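Local coordinates for protein hydroxyethylthiazole kinase (Pyrococcus horikoshii, PDB 3HPD) that probably phosphorylates the hydroxyl group of 4-methyl-5-beta-hydroxyethylthiazole with ATP and magnesium, a step in making thiamine diphosphate, at residues 70-75 against 103-108; 77-82 against 107-112; 88-93 against 199-204; 92-95 against 101-104; 153-156 against 161-164. All coordinates share one frame; numbering follows the deposited sequence.

Contact 1: 70-75 against 103-108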
loop_
_atom_site.group_PDB
_atom_site.type_symbol
_atom_site.label_atom_id
_atom_site.label_comp_id
_atom_site.label_asym_id
_atom_site.label_seq_id
_atom_site.Cartn_x
_atom_site.Cartn_y
_atom_site.Cartn_z
ATOM N N GLY A 70 8.802 -0.701 18.151
ATOM C CA GLY A 70 9.025 -2.044 17.646
ATOM C C GLY A 70 9.888 -2.065 16.398
ATOM O O GLY A 70 10.840 -2.841 16.305
ATOM N N TRP A 71 9.563 -1.216 15.430
ATOM C CA TRP A 71 10.335 -1.170 14.195
ATOM C C TRP A 71 11.739 -0.627 14.425
ATOM O O TRP A 71 12.683 -1.025 13.742
ATOM C CB TRP A 71 9.606 -0.335 13.136
ATOM C CG TRP A 71 8.408 -1.042 12.576
ATOM C CD1 TRP A 71 7.219 -1.273 13.210
ATOM C CD2 TRP A 71 8.307 -1.672 11.294
ATOM N NE1 TRP A 71 6.384 -2.013 12.402
ATOM C CE2 TRP A 71 7.029 -2.273 11.219
ATOM C CE3 TRP A 71 9.175 -1.796 10.200
ATOM C CZ2 TRP A 71 6.595 -2.981 10.093
ATOM C CZ3 TRP A 71 8.742 -2.504 9.078
ATOM C CH2 TRP A 71 7.466 -3.087 9.038
ATOM N N ARG A 72 11.881 0.277 15.388
ATOM C CA ARG A 72 13.192 0.849 15.692
ATOM C C ARG A 72 14.131 -0.271 16.124
ATOM O O ARG A 72 15.282 -0.339 15.695
ATOM C CB ARG A 72 13.089 1.877 16.818
ATOM C CG ARG A 72 14.404 2.599 17.104
ATOM C CD ARG A 72 14.347 3.368 18.417
ATOM N NE ARG A 72 14.471 2.473 19.560
ATOM C CZ ARG A 72 15.618 1.929 19.959
ATOM N NH1 ARG A 72 16.743 2.198 19.311
ATOM N NH2 ARG A 72 15.637 1.104 20.997
ATOM N N ARG A 73 13.623 -1.146 16.983
ATOM C CA ARG A 73 14.396 -2.273 17.485
ATOM C C ARG A 73 14.863 -3.131 16.313
ATOM O O ARG A 73 16.029 -3.531 16.246
ATOM C CB ARG A 73 13.533 -3.100 18.435
ATOM C CG ARG A 73 14.302 -4.033 19.348
ATOM C CD ARG A 73 13.360 -4.658 20.367
ATOM N NE ARG A 73 12.537 -3.642 21.021
ATOM C CZ ARG A 73 11.210 -3.593 20.949
ATOM N NH1 ARG A 73 10.544 -4.505 20.251
ATOM N NH2 ARG A 73 10.546 -2.625 21.570
ATOM N N SER A 74 13.952 -3.403 15.381
ATOM C CA SER A 74 14.284 -4.206 14.209
ATOM C C SER A 74 15.320 -3.518 13.321
ATOM O O SER A 74 16.250 -4.157 12.831
ATOM C CB SER A 74 13.024 -4.503 13.388
ATOM O OG SER A 74 12.160 -5.403 14.071
ATOM N N MET A 75 15.158 -2.216 13.115
ATOM C CA MET A 75 16.078 -1.460 12.272
ATOM C C MET A 75 17.493 -1.377 12.834
ATOM O O MET A 75 18.473 -1.496 12.094
ATOM C CB MET A 75 15.529 -0.054 12.042
ATOM C CG MET A 75 14.261 -0.045 11.208
ATOM S SD MET A 75 13.477 1.568 11.201
ATOM C CE MET A 75 12.020 1.218 10.202
ATOM N N THR A 103 15.031 11.896 14.347
ATOM C CA THR A 103 16.410 12.367 14.318
ATOM C C THR A 103 17.263 11.432 15.172
ATOM O O THR A 103 18.352 11.015 14.767
ATOM C CB THR A 103 16.518 13.798 14.884
ATOM O OG1 THR A 103 15.676 14.674 14.126
ATOM C CG2 THR A 103 17.960 14.298 14.807
ATOM N N ARG A 104 16.752 11.104 16.354
ATOM C CA ARG A 104 17.454 10.225 17.283
ATOM C C ARG A 104 17.724 8.843 16.693
ATOM O O ARG A 104 18.853 8.350 16.741
ATOM C CB ARG A 104 16.657 10.087 18.587
ATOM C CG ARG A 104 17.219 9.045 19.543
ATOM C CD ARG A 104 16.592 9.111 20.939
ATOM N NE ARG A 104 15.155 8.832 20.955
ATOM C CZ ARG A 104 14.211 9.764 21.064
ATOM N NH1 ARG A 104 14.548 11.043 21.164
ATOM N NH2 ARG A 104 12.930 9.419 21.090
ATOM N N VAL A 105 16.690 8.219 16.140
ATOM C CA VAL A 105 16.843 6.892 15.553
ATOM C C VAL A 105 17.788 6.918 14.353
ATOM O O VAL A 105 18.586 5.999 14.162
ATOM C CB VAL A 105 15.478 6.310 15.124
ATOM C CG1 VAL A 105 15.673 4.971 14.430
ATOM C CG2 VAL A 105 14.580 6.149 16.351
ATOM N N SER A 106 17.707 7.970 13.545
ATOM C CA SER A 106 18.582 8.084 12.384
ATOM C C SER A 106 20.045 8.143 12.826
ATOM O O SER A 106 20.899 7.457 12.267
ATOM C CB SER A 106 18.240 9.340 11.575
ATOM O OG SER A 106 16.937 9.255 11.030
ATOM N N LEU A 107 20.331 8.963 13.832
ATOM C CA LEU A 107 21.698 9.098 14.328
ATOM C C LEU A 107 22.195 7.806 14.969
ATOM O O LEU A 107 23.381 7.482 14.893
ATOM C CB LEU A 107 21.787 10.252 15.333
ATOM C CG LEU A 107 21.544 11.642 14.735
ATOM C CD1 LEU A 107 21.605 12.704 15.827
ATOM C CD2 LEU A 107 22.583 11.916 13.655
ATOM N N GLU A 108 21.280 7.066 15.587
ATOM C CA GLU A 108 21.607 5.804 16.236
ATOM C C GLU A 108 22.083 4.797 15.186
ATOM O O GLU A 108 23.058 4.070 15.390
ATOM C CB GLU A 108 20.369 5.270 16.957
ATOM C CG GLU A 108 20.621 4.104 17.882
ATOM C CD GLU A 108 19.365 3.684 18.624
ATOM O OE1 GLU A 108 18.400 4.481 18.656
ATOM O OE2 GLU A 108 19.346 2.566 19.183
#
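Arg72 of helix 69-85 reaches across to Val105 and Glu108 of helix 100-112; these are two neighbouring helices on one side of the central sheet of this ribokinase-clan alpha/beta fold, joined in sequence through strand 89-92. From CB, which is directed at the other helix, the chain of Arg72 sets out with CG trans to the backbone N (chi1 -175°). That course lays CG against both methyls of Val105, 3.6 Å from its CG2 and 3.8 Å from its CG1. One carbon further on, CD of Arg72 keeps to the same valine, 3.5 Å from CG2. The chain then bends at chi3 (76°) and turns the guanidinium to Glu108, whose side chain comes in at about a right angle. Guanidinium and carboxylate are nearly coplanar, 28° apart, and the acid sits at the guanidinium edge. The salt bridge runs from Arg72 NH1 to Glu108 OE2 at 2.6 Å, but the N-H direction is poor, so the hydrogen bond within it is weak and charge probably matters more than alignment. An alanine at Arg72 would remove both the aliphatic cover and the cation, which would probably leave the Val105 methyls less covered and the Glu108 carboxylate without this partner. The second carboxylate oxygen is also near the same nitrogen: Glu108 OE1 lies 2.9 Å from Arg72 NH1.

Contact 2: 77-82 against 107-112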
loop_
_atom_site.group_PDB
_atom_site.type_symbol
_atom_site.label_atom_id
_atom_site.label_comp_id
_atom_site.label_asym_id
_atom_site.label_seq_id
_atom_site.Cartn_x
_atom_site.Cartn_y
_atom_site.Cartn_z
ATOM N N LYS A 77 18.811 -3.501 15.025
ATOM C CA LYS A 77 19.341 -4.859 15.023
ATOM C C LYS A 77 19.785 -5.236 13.614
ATOM O O LYS A 77 20.834 -5.852 13.427
ATOM C CB LYS A 77 18.277 -5.846 15.510
ATOM C CG LYS A 77 18.777 -7.275 15.675
ATOM C CD LYS A 77 19.839 -7.374 16.765
ATOM C CE LYS A 77 20.353 -8.802 16.909
ATOM N NZ LYS A 77 21.424 -8.910 17.943
ATOM N N ALA A 78 18.978 -4.865 12.623
ATOM C CA ALA A 78 19.296 -5.156 11.229
ATOM C C ALA A 78 20.606 -4.491 10.834
ATOM O O ALA A 78 21.423 -5.076 10.126
ATOM C CB ALA A 78 18.183 -4.663 10.325
ATOM N N THR A 79 20.799 -3.259 11.289
ATOM C CA THR A 79 22.013 -2.521 10.974
ATOM C C THR A 79 23.228 -3.245 11.547
ATOM O O THR A 79 24.263 -3.350 10.897
ATOM C CB THR A 79 21.951 -1.084 11.540
ATOM O OG1 THR A 79 20.844 -0.390 10.949
ATOM C CG2 THR A 79 23.236 -0.323 11.226
ATOM N N GLU A 80 23.097 -3.754 12.766
ATOM C CA GLU A 80 24.204 -4.459 13.389
ATOM C C GLU A 80 24.492 -5.778 12.667
ATOM O O GLU A 80 25.647 -6.132 12.448
ATOM C CB GLU A 80 23.895 -4.685 14.870
ATOM C CG GLU A 80 23.603 -3.373 15.595
ATOM C CD GLU A 80 23.263 -3.548 17.062
ATOM O OE1 GLU A 80 22.634 -4.569 17.415
ATOM O OE2 GLU A 80 23.609 -2.650 17.857
ATOM N N ILE A 81 23.438 -6.492 12.281
ATOM C CA ILE A 81 23.587 -7.761 11.568
ATOM C C ILE A 81 24.215 -7.547 10.191
ATOM O O ILE A 81 25.162 -8.242 9.811
ATOM C CB ILE A 81 22.219 -8.458 11.391
ATOM C CG1 ILE A 81 21.670 -8.873 12.759
ATOM C CG2 ILE A 81 22.357 -9.667 10.472
ATOM C CD1 ILE A 81 20.267 -9.434 12.709
ATOM N N ALA A 82 23.687 -6.581 9.445
ATOM C CA ALA A 82 24.201 -6.281 8.116
ATOM C C ALA A 82 25.673 -5.881 8.165
ATOM O O ALA A 82 26.460 -6.312 7.328
ATOM C CB ALA A 82 23.375 -5.168 7.464
ATOM N N LEU A 107 20.331 8.963 13.832
ATOM C CA LEU A 107 21.698 9.098 14.328
ATOM C C LEU A 107 22.195 7.806 14.969
ATOM O O LEU A 107 23.381 7.482 14.893
ATOM C CB LEU A 107 21.787 10.252 15.333
ATOM C CG LEU A 107 21.544 11.642 14.735
ATOM C CD1 LEU A 107 21.605 12.704 15.827
ATOM C CD2 LEU A 107 22.583 11.916 13.655
ATOM N N GLU A 108 21.280 7.066 15.587
ATOM C CA GLU A 108 21.607 5.804 16.236
ATOM C C GLU A 108 22.083 4.797 15.186
ATOM O O GLU A 108 23.058 4.070 15.390
ATOM C CB GLU A 108 20.369 5.270 16.957
ATOM C CG GLU A 108 20.621 4.104 17.882
ATOM C CD GLU A 108 19.365 3.684 18.624
ATOM O OE1 GLU A 108 18.400 4.481 18.656
ATOM O OE2 GLU A 108 19.346 2.566 19.183
ATOM N N ILE A 109 21.384 4.762 14.058
ATOM C CA ILE A 109 21.730 3.861 12.967
ATOM C C ILE A 109 23.033 4.326 12.311
ATOM O O ILE A 109 23.910 3.516 11.995
ATOM C CB ILE A 109 20.587 3.821 11.927
ATOM C CG1 ILE A 109 19.365 3.136 12.548
ATOM C CG2 ILE A 109 21.041 3.105 10.653
ATOM C CD1 ILE A 109 18.115 3.205 11.698
ATOM N N LEU A 110 23.157 5.636 12.116
ATOM C CA LEU A 110 24.356 6.203 11.510
ATOM C C LEU A 110 25.590 5.961 12.378
ATOM O O LEU A 110 26.699 5.796 11.864
ATOM C CB LEU A 110 24.168 7.706 11.275
ATOM C CG LEU A 110 23.279 8.075 10.086
ATOM C CD1 LEU A 110 22.838 9.526 10.174
ATOM C CD2 LEU A 110 24.044 7.813 8.797
ATOM N N SER A 111 25.395 5.938 13.692
ATOM C CA SER A 111 26.502 5.720 14.616
ATOM C C SER A 111 27.069 4.318 14.425
ATOM O O SER A 111 28.275 4.107 14.521
ATOM C CB SER A 111 26.036 5.893 16.061
ATOM O OG SER A 111 27.134 5.803 16.952
ATOM N N ARG A 112 26.192 3.359 14.156
ATOM C CA ARG A 112 26.631 1.992 13.939
ATOM C C ARG A 112 27.266 1.869 12.558
ATOM O O ARG A 112 28.163 1.052 12.351
ATOM C CB ARG A 112 25.452 1.038 14.109
ATOM C CG ARG A 112 24.995 0.971 15.561
ATOM C CD ARG A 112 23.738 0.154 15.744
ATOM N NE ARG A 112 23.421 -0.044 17.158
ATOM C CZ ARG A 112 23.116 0.931 18.010
ATOM N NH1 ARG A 112 23.081 2.196 17.605
ATOM N NH2 ARG A 112 22.836 0.640 19.272
#
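Glu80 and Arg112 approach each other obliquely, their carboxylate and guanidinium planes 34° apart. The evidence for a firm pairing is the bond from Arg112 NE to Glu80 OE2, 2.7 Å and nearly straight at 170°. Leaving with CG anti to the carbonyl carbon, the extended Arg112 chain carries NE across to Glu80. The oxygen lies in the guanidinium plane, yet the arginine meets it on the anti side and out of the carboxylate plane. Behind the charges Glu80 CG lies 3.5 Å from Arg112 CD. The rest of the guanidinium turns back to its own helix: Arg112 NH1 donates to Glu108 O at 2.9 Å, from above the carbonyl plane, and NH2 makes a long ion pair with the Glu108 carboxylate. The segments belong to adjacent helices of the alpha/beta fold, running nearly parallel (11°) with their axes 9.7 Å apart. Nearer the sheet, Thr79 crosses Ile109 and Arg112 at about right angles. Its CG2 faces Arg112 CB at 3.9 Å, while Thr79 OG1 meets Ile109 CG2 at 3.5 Å and is hydrogen-bonded to Met75 O. A methionine in place of Arg112 would probably leave the Glu80 carboxylate without its cation and Glu108 O without this side-chain donor.

Contact 3: 88-93 against 199-204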
loop_
_atom_site.group_PDB
_atom_site.type_symbol
_atom_site.label_atom_id
_atom_site.label_comp_id
_atom_site.label_asym_id
_atom_site.label_seq_id
_atom_site.Cartn_x
_atom_site.Cartn_y
_atom_site.Cartn_z
ATOM N N PRO A 88 25.784 -4.194 2.345
ATOM C CA PRO A 88 25.604 -2.740 2.303
ATOM C C PRO A 88 24.249 -2.269 2.825
ATOM O O PRO A 88 23.222 -2.906 2.587
ATOM C CB PRO A 88 25.824 -2.407 0.829
ATOM C CG PRO A 88 25.368 -3.644 0.129
ATOM C CD PRO A 88 25.955 -4.741 0.989
ATOM N N ILE A 89 24.266 -1.150 3.544
ATOM C CA ILE A 89 23.056 -0.578 4.125
ATOM C C ILE A 89 22.743 0.808 3.569
ATOM O O ILE A 89 23.624 1.662 3.482
ATOM C CB ILE A 89 23.196 -0.439 5.655
ATOM C CG1 ILE A 89 23.494 -1.804 6.277
ATOM C CG2 ILE A 89 21.921 0.159 6.250
ATOM C CD1 ILE A 89 23.972 -1.725 7.702
ATOM N N VAL A 90 21.483 1.019 3.193
ATOM C CA VAL A 90 21.022 2.310 2.691
ATOM C C VAL A 90 20.006 2.835 3.702
ATOM O O VAL A 90 19.047 2.139 4.040
ATOM C CB VAL A 90 20.306 2.190 1.325
ATOM C CG1 VAL A 90 19.814 3.566 0.882
ATOM C CG2 VAL A 90 21.248 1.601 0.284
ATOM N N LEU A 91 20.219 4.049 4.193
ATOM C CA LEU A 91 19.295 4.637 5.157
ATOM C C LEU A 91 18.597 5.867 4.598
ATOM O O LEU A 91 19.244 6.776 4.093
ATOM C CB LEU A 91 20.034 5.042 6.440
ATOM C CG LEU A 91 19.216 5.887 7.426
ATOM C CD1 LEU A 91 18.070 5.049 8.004
ATOM C CD2 LEU A 91 20.119 6.397 8.543
ATOM N N ASP A 92 17.271 5.881 4.680
ATOM C CA ASP A 92 16.496 7.031 4.236
ATOM C C ASP A 92 15.848 7.540 5.520
ATOM O O ASP A 92 14.865 6.966 5.996
ATOM C CB ASP A 92 15.415 6.628 3.235
ATOM C CG ASP A 92 14.778 7.830 2.568
ATOM O OD1 ASP A 92 14.659 8.879 3.241
ATOM O OD2 ASP A 92 14.392 7.728 1.385
ATOM N N PRO A 93 16.394 8.624 6.095
ATOM C CA PRO A 93 15.930 9.257 7.334
ATOM C C PRO A 93 14.671 10.094 7.168
ATOM O O PRO A 93 14.651 11.270 7.539
ATOM C CB PRO A 93 17.127 10.107 7.734
ATOM C CG PRO A 93 17.566 10.643 6.399
ATOM C CD PRO A 93 17.489 9.411 5.493
ATOM N N ALA A 199 15.334 2.751 -2.214
ATOM C CA ALA A 199 15.173 1.326 -2.496
ATOM C C ALA A 199 15.989 0.916 -3.721
ATOM O O ALA A 199 16.641 -0.130 -3.720
ATOM C CB ALA A 199 13.694 0.992 -2.712
ATOM N N LEU A 200 15.955 1.740 -4.765
ATOM C CA LEU A 200 16.707 1.446 -5.985
ATOM C C LEU A 200 18.204 1.485 -5.697
ATOM O O LEU A 200 18.973 0.699 -6.252
ATOM C CB LEU A 200 16.368 2.462 -7.081
ATOM C CG LEU A 200 14.916 2.458 -7.571
ATOM C CD1 LEU A 200 14.711 3.595 -8.554
ATOM C CD2 LEU A 200 14.588 1.122 -8.216
ATOM N N THR A 201 18.612 2.412 -4.836
ATOM C CA THR A 201 20.015 2.535 -4.462
ATOM C C THR A 201 20.461 1.219 -3.829
ATOM O O THR A 201 21.606 0.797 -3.990
ATOM C CB THR A 201 20.224 3.689 -3.463
ATOM O OG1 THR A 201 19.917 4.933 -4.105
ATOM C CG2 THR A 201 21.668 3.721 -2.971
ATOM N N GLY A 202 19.548 0.574 -3.111
ATOM C CA GLY A 202 19.870 -0.700 -2.491
ATOM C C GLY A 202 20.274 -1.721 -3.539
ATOM O O GLY A 202 21.179 -2.531 -3.316
ATOM N N ALA A 203 19.603 -1.691 -4.688
ATOM C CA ALA A 203 19.920 -2.616 -5.771
ATOM C C ALA A 203 21.277 -2.274 -6.388
ATOM O O ALA A 203 22.094 -3.159 -6.636
ATOM C CB ALA A 203 18.831 -2.571 -6.841
ATOM N N PHE A 204 21.520 -0.989 -6.628
ATOM C CA PHE A 204 22.782 -0.562 -7.219
ATOM C C PHE A 204 23.979 -0.794 -6.306
ATOM O O PHE A 204 25.045 -1.195 -6.768
ATOM C CB PHE A 204 22.715 0.920 -7.598
ATOM C CG PHE A 204 21.974 1.185 -8.877
ATOM C CD1 PHE A 204 22.583 0.951 -10.107
ATOM C CD2 PHE A 204 20.666 1.661 -8.854
ATOM C CE1 PHE A 204 21.898 1.184 -11.301
ATOM C CE2 PHE A 204 19.969 1.897 -10.040
ATOM C CZ PHE A 204 20.587 1.661 -11.267
#
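Val90 is the residue of 88-93 that touches helix segment 199-204, meeting Thr201 and Gly202. Pro88, just ahead of the strand, has its CB directed toward the helix, but its closest approach, CG to Gly202 O, is 5.5 Å. Ile89 follows with its side chain turned the other way, onto helix 69-85 through Ala82. Val90 then faces the helix with CG2 as its contact atom: this methyl lies 3.9 Å from Thr201 CG2 and 3.9 Å from Gly202 CA. Because CG1 is trans to the backbone N (chi1 178°), CG2 is the branch left beside that N, and it meets the helix. Gly202 offers bare backbone, consistent with the 6.1 Å separation of its CA from Val90 CA. This is the central sheet of the ribokinase-type fold, with strand 89-92 between parallel strands 59-63 and 116-120, and helix 193-205 on the opposite face from helices 69-85 and 100-112. The hydroxyl of Thr201 bonds back to Val197 O, and its CG2, on the other branch, faces the strand. Further along, Leu91 turns to Ile109 and Leu110 of helix 100-112. At the strand end Asp92 OD2 forms a salt bridge with Lys118, a residue predicted to bind ATP.

Contact 4: 92-95 against 101-104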
loop_
_atom_site.group_PDB
_atom_site.type_symbol
_atom_site.label_atom_id
_atom_site.label_comp_id
_atom_site.label_asym_id
_atom_site.label_seq_id
_atom_site.Cartn_x
_atom_site.Cartn_y
_atom_site.Cartn_z
ATOM N N ASP A 92 17.271 5.881 4.680
ATOM C CA ASP A 92 16.496 7.031 4.236
ATOM C C ASP A 92 15.848 7.540 5.520
ATOM O O ASP A 92 14.865 6.966 5.996
ATOM C CB ASP A 92 15.415 6.628 3.235
ATOM C CG ASP A 92 14.778 7.830 2.568
ATOM O OD1 ASP A 92 14.659 8.879 3.241
ATOM O OD2 ASP A 92 14.392 7.728 1.385
ATOM N N PRO A 93 16.394 8.624 6.095
ATOM C CA PRO A 93 15.930 9.257 7.334
ATOM C C PRO A 93 14.671 10.094 7.168
ATOM O O PRO A 93 14.651 11.270 7.539
ATOM C CB PRO A 93 17.127 10.107 7.734
ATOM C CG PRO A 93 17.566 10.643 6.399
ATOM C CD PRO A 93 17.489 9.411 5.493
ATOM N N VAL A 94 13.622 9.485 6.624
ATOM C CA VAL A 94 12.367 10.190 6.392
ATOM C C VAL A 94 11.857 10.942 7.616
ATOM O O VAL A 94 11.555 10.344 8.648
ATOM C CB VAL A 94 11.260 9.220 5.920
ATOM C CG1 VAL A 94 9.975 9.991 5.634
ATOM C CG2 VAL A 94 11.719 8.474 4.673
ATOM N N GLY A 95 11.768 12.260 7.500
ATOM C CA GLY A 95 11.261 13.048 8.606
ATOM C C GLY A 95 12.264 13.471 9.659
ATOM O O GLY A 95 11.878 14.096 10.646
ATOM N N PHE A 101 12.361 11.976 17.721
ATOM C CA PHE A 101 12.346 10.521 17.608
ATOM C C PHE A 101 13.008 10.062 16.310
ATOM O O PHE A 101 13.833 9.150 16.315
ATOM C CB PHE A 101 10.896 10.016 17.680
ATOM C CG PHE A 101 10.762 8.514 17.719
ATOM C CD1 PHE A 101 11.559 7.747 18.564
ATOM C CD2 PHE A 101 9.803 7.870 16.936
ATOM C CE1 PHE A 101 11.402 6.360 18.634
ATOM C CE2 PHE A 101 9.637 6.486 16.999
ATOM C CZ PHE A 101 10.439 5.729 17.850
ATOM N N ARG A 102 12.655 10.703 15.199
ATOM C CA ARG A 102 13.225 10.340 13.907
ATOM C C ARG A 102 14.689 10.739 13.791
ATOM O O ARG A 102 15.494 10.011 13.215
ATOM C CB ARG A 102 12.405 10.974 12.782
ATOM C CG ARG A 102 10.988 10.450 12.777
ATOM C CD ARG A 102 10.134 11.063 11.700
ATOM N NE ARG A 102 8.792 10.500 11.770
ATOM C CZ ARG A 102 8.134 10.002 10.732
ATOM N NH1 ARG A 102 8.697 10.000 9.530
ATOM N NH2 ARG A 102 6.921 9.496 10.902
ATOM N N THR A 103 15.031 11.896 14.347
ATOM C CA THR A 103 16.410 12.367 14.318
ATOM C C THR A 103 17.263 11.432 15.172
ATOM O O THR A 103 18.352 11.015 14.767
ATOM C CB THR A 103 16.518 13.798 14.884
ATOM O OG1 THR A 103 15.676 14.674 14.126
ATOM C CG2 THR A 103 17.960 14.298 14.807
ATOM N N ARG A 104 16.752 11.104 16.354
ATOM C CA ARG A 104 17.454 10.225 17.283
ATOM C C ARG A 104 17.724 8.843 16.693
ATOM O O ARG A 104 18.853 8.350 16.741
ATOM C CB ARG A 104 16.657 10.087 18.587
ATOM C CG ARG A 104 17.219 9.045 19.543
ATOM C CD ARG A 104 16.592 9.111 20.939
ATOM N NE ARG A 104 15.155 8.832 20.955
ATOM C CZ ARG A 104 14.211 9.764 21.064
ATOM N NH1 ARG A 104 14.548 11.043 21.164
ATOM N NH2 ARG A 104 12.930 9.419 21.090
#
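The loop connecting strand 89-92 to helix 100-112, a beta-to-alpha turn of the ribokinase-type fold, is clasped where its Val94 and Gly95 meet Arg102 of that helix. It starts with an inverse gamma turn centred on Pro93, after which the carbonyl of Val94 faces the arginine. Arg102 NH1 donates to Val94 O at 3.0 Å with an N-H...O angle of 153°. The acceptor lies near the guanidinium plane, but the donor stands 54° out of the carbonyl plane, so no lone pair is addressed squarely. The extended chain of Arg102 runs beside Val94, bringing CD to 3.4 Å from Val94 O and CB to 3.8 Å from Gly95 O. Gly95 has a positive phi of 86°, and a side chain here would strike both Arg102 CD and the preceding carbonyl, which explains the glycine at this position. The guanidinium has further partners: NE forms a salt bridge with Glu49 of the third subunit, and NH2 bonds weakly to Gly65 O. This intersubunit pairing and the loop bond together probably limit how the group can turn. Around the loop, Val94 also packs on Cys195 of helix 193-205 and Asn63 of strand 59-63, while Pro93 rests on Leu127 of helix 121-131.

Contact 5: 153-156 against 161-164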
loop_
_atom_site.group_PDB
_atom_site.type_symbol
_atom_site.label_atom_id
_atom_site.label_comp_id
_atom_site.label_asym_id
_atom_site.label_seq_id
_atom_site.Cartn_x
_atom_site.Cartn_y
_atom_site.Cartn_z
ATOM N N ASN A 153 30.120 17.653 3.913
ATOM C CA ASN A 153 30.318 17.660 5.360
ATOM C C ASN A 153 29.629 16.480 6.023
ATOM O O ASN A 153 30.173 15.874 6.948
ATOM C CB ASN A 153 29.812 18.968 5.981
ATOM C CG ASN A 153 30.701 20.153 5.650
ATOM O OD1 ASN A 153 31.920 20.023 5.583
ATOM N ND2 ASN A 153 30.094 21.320 5.460
ATOM N N ALA A 154 28.433 16.151 5.546
ATOM C CA ALA A 154 27.686 15.029 6.103
ATOM C C ALA A 154 28.398 13.718 5.787
ATOM O O ALA A 154 28.448 12.818 6.621
ATOM C CB ALA A 154 26.267 15.009 5.542
ATOM N N ALA A 155 28.956 13.614 4.584
ATOM C CA ALA A 155 29.664 12.400 4.183
ATOM C C ALA A 155 30.885 12.160 5.067
ATOM O O ALA A 155 31.171 11.025 5.454
ATOM C CB ALA A 155 30.084 12.491 2.723
ATOM N N ARG A 156 31.606 13.227 5.392
ATOM C CA ARG A 156 32.785 13.092 6.239
ATOM C C ARG A 156 32.363 12.862 7.690
ATOM O O ARG A 156 32.958 12.054 8.405
ATOM C CB ARG A 156 33.658 14.344 6.139
ATOM C CG ARG A 156 34.097 14.659 4.722
ATOM C CD ARG A 156 35.261 15.632 4.702
ATOM N NE ARG A 156 35.682 15.930 3.337
ATOM C CZ ARG A 156 36.921 16.270 2.996
ATOM N NH1 ARG A 156 37.866 16.355 3.924
ATOM N NH2 ARG A 156 37.214 16.522 1.728
ATOM N N THR A 161 28.649 7.552 2.178
ATOM C CA THR A 161 28.285 8.280 0.975
ATOM C C THR A 161 26.947 8.925 1.295
ATOM O O THR A 161 26.041 8.269 1.814
ATOM C CB THR A 161 28.136 7.342 -0.241
ATOM O OG1 THR A 161 29.438 6.977 -0.717
ATOM C CG2 THR A 161 27.355 8.024 -1.365
ATOM N N VAL A 162 26.828 10.212 1.001
ATOM C CA VAL A 162 25.600 10.927 1.286
ATOM C C VAL A 162 25.042 11.570 0.036
ATOM O O VAL A 162 25.786 12.032 -0.830
ATOM C CB VAL A 162 25.826 12.040 2.342
ATOM C CG1 VAL A 162 24.553 12.865 2.520
ATOM C CG2 VAL A 162 26.256 11.422 3.665
ATOM N N ALA A 163 23.720 11.578 -0.056
ATOM C CA ALA A 163 23.047 12.206 -1.173
ATOM C C ALA A 163 22.017 13.161 -0.593
ATOM O O ALA A 163 21.212 12.778 0.255
ATOM C CB ALA A 163 22.356 11.160 -2.051
ATOM N N VAL A 164 22.087 14.416 -1.020
ATOM C CA VAL A 164 21.126 15.422 -0.603
ATOM C C VAL A 164 20.324 15.655 -1.879
ATOM O O VAL A 164 20.822 16.228 -2.848
ATOM C CB VAL A 164 21.804 16.738 -0.164
ATOM C CG1 VAL A 164 20.741 17.788 0.130
ATOM C CG2 VAL A 164 22.651 16.498 1.078
#
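Val162 presses one methyl, CG2, into the backbone of segment 153-156 of helix 144-157 between Ala154 and Ala155, and this is the tight part of the contact. CG2 lies 3.6 Å from both the CA and the N of Ala155, and 3.8 Å from Ala154 C. The two alanine methyls stand slightly further off, Ala154 CB at 4.0 Å and Ala155 CB at 4.1 Å from the same CG2. With CG1 trans to the backbone N (chi1 174°), the other methyl also reaches Ala154, CG1 to CB being 4.1 Å. Such small residues allow a close approach: Ala155 CA and Val162 CA are 5.2 Å apart, and every touching residue is buried. The two segments close a beta-alpha-beta crossover, in which the chain leaves strand 116-120, passes through helices 121-131 and 144-157, and returns as the adjacent parallel strand 161-165. Backbone hydrogen bonds of Val162 with Ser172 and of Ala163 with Leu117 fix the strand between its neighbours in the sheet. Packing slackens towards the ends of the segments. Val164 CG2 stays 5.9 Å from Ala154 CB, and its side chain meets Leu150 and Ile124 instead, while the CB of Thr161 is directed away from the helix, and its side chain touches Pro210 and Thr214. On the solvent side, Arg156 turns away from the strand, exposed, with NH2 weakly hydrogen-bonded to Gly174 O.

Overall arrangement
Contacts 1 and 2 are successive levels of one interface, between helices 69-85 and 100-112, about 8 Å apart (all distances here run between centres); they share Glu108. Contact 4, also about 8 Å from contact 1, lies at the start of helix 100-112 and is nested within the loop that contact 2 closes. Strand 89-92, between these helices in sequence, carries contact 3 on the sheet's other face, about 14 to 16 Å from the first two. Contact 5 follows contacts 1, 2 and 4 along the chain and falls inside the loop of contact 3, about 14 Å from it. Helices are thus packed on both faces of one sheet, whose strands and loops hold the predicted ATP and substrate residues.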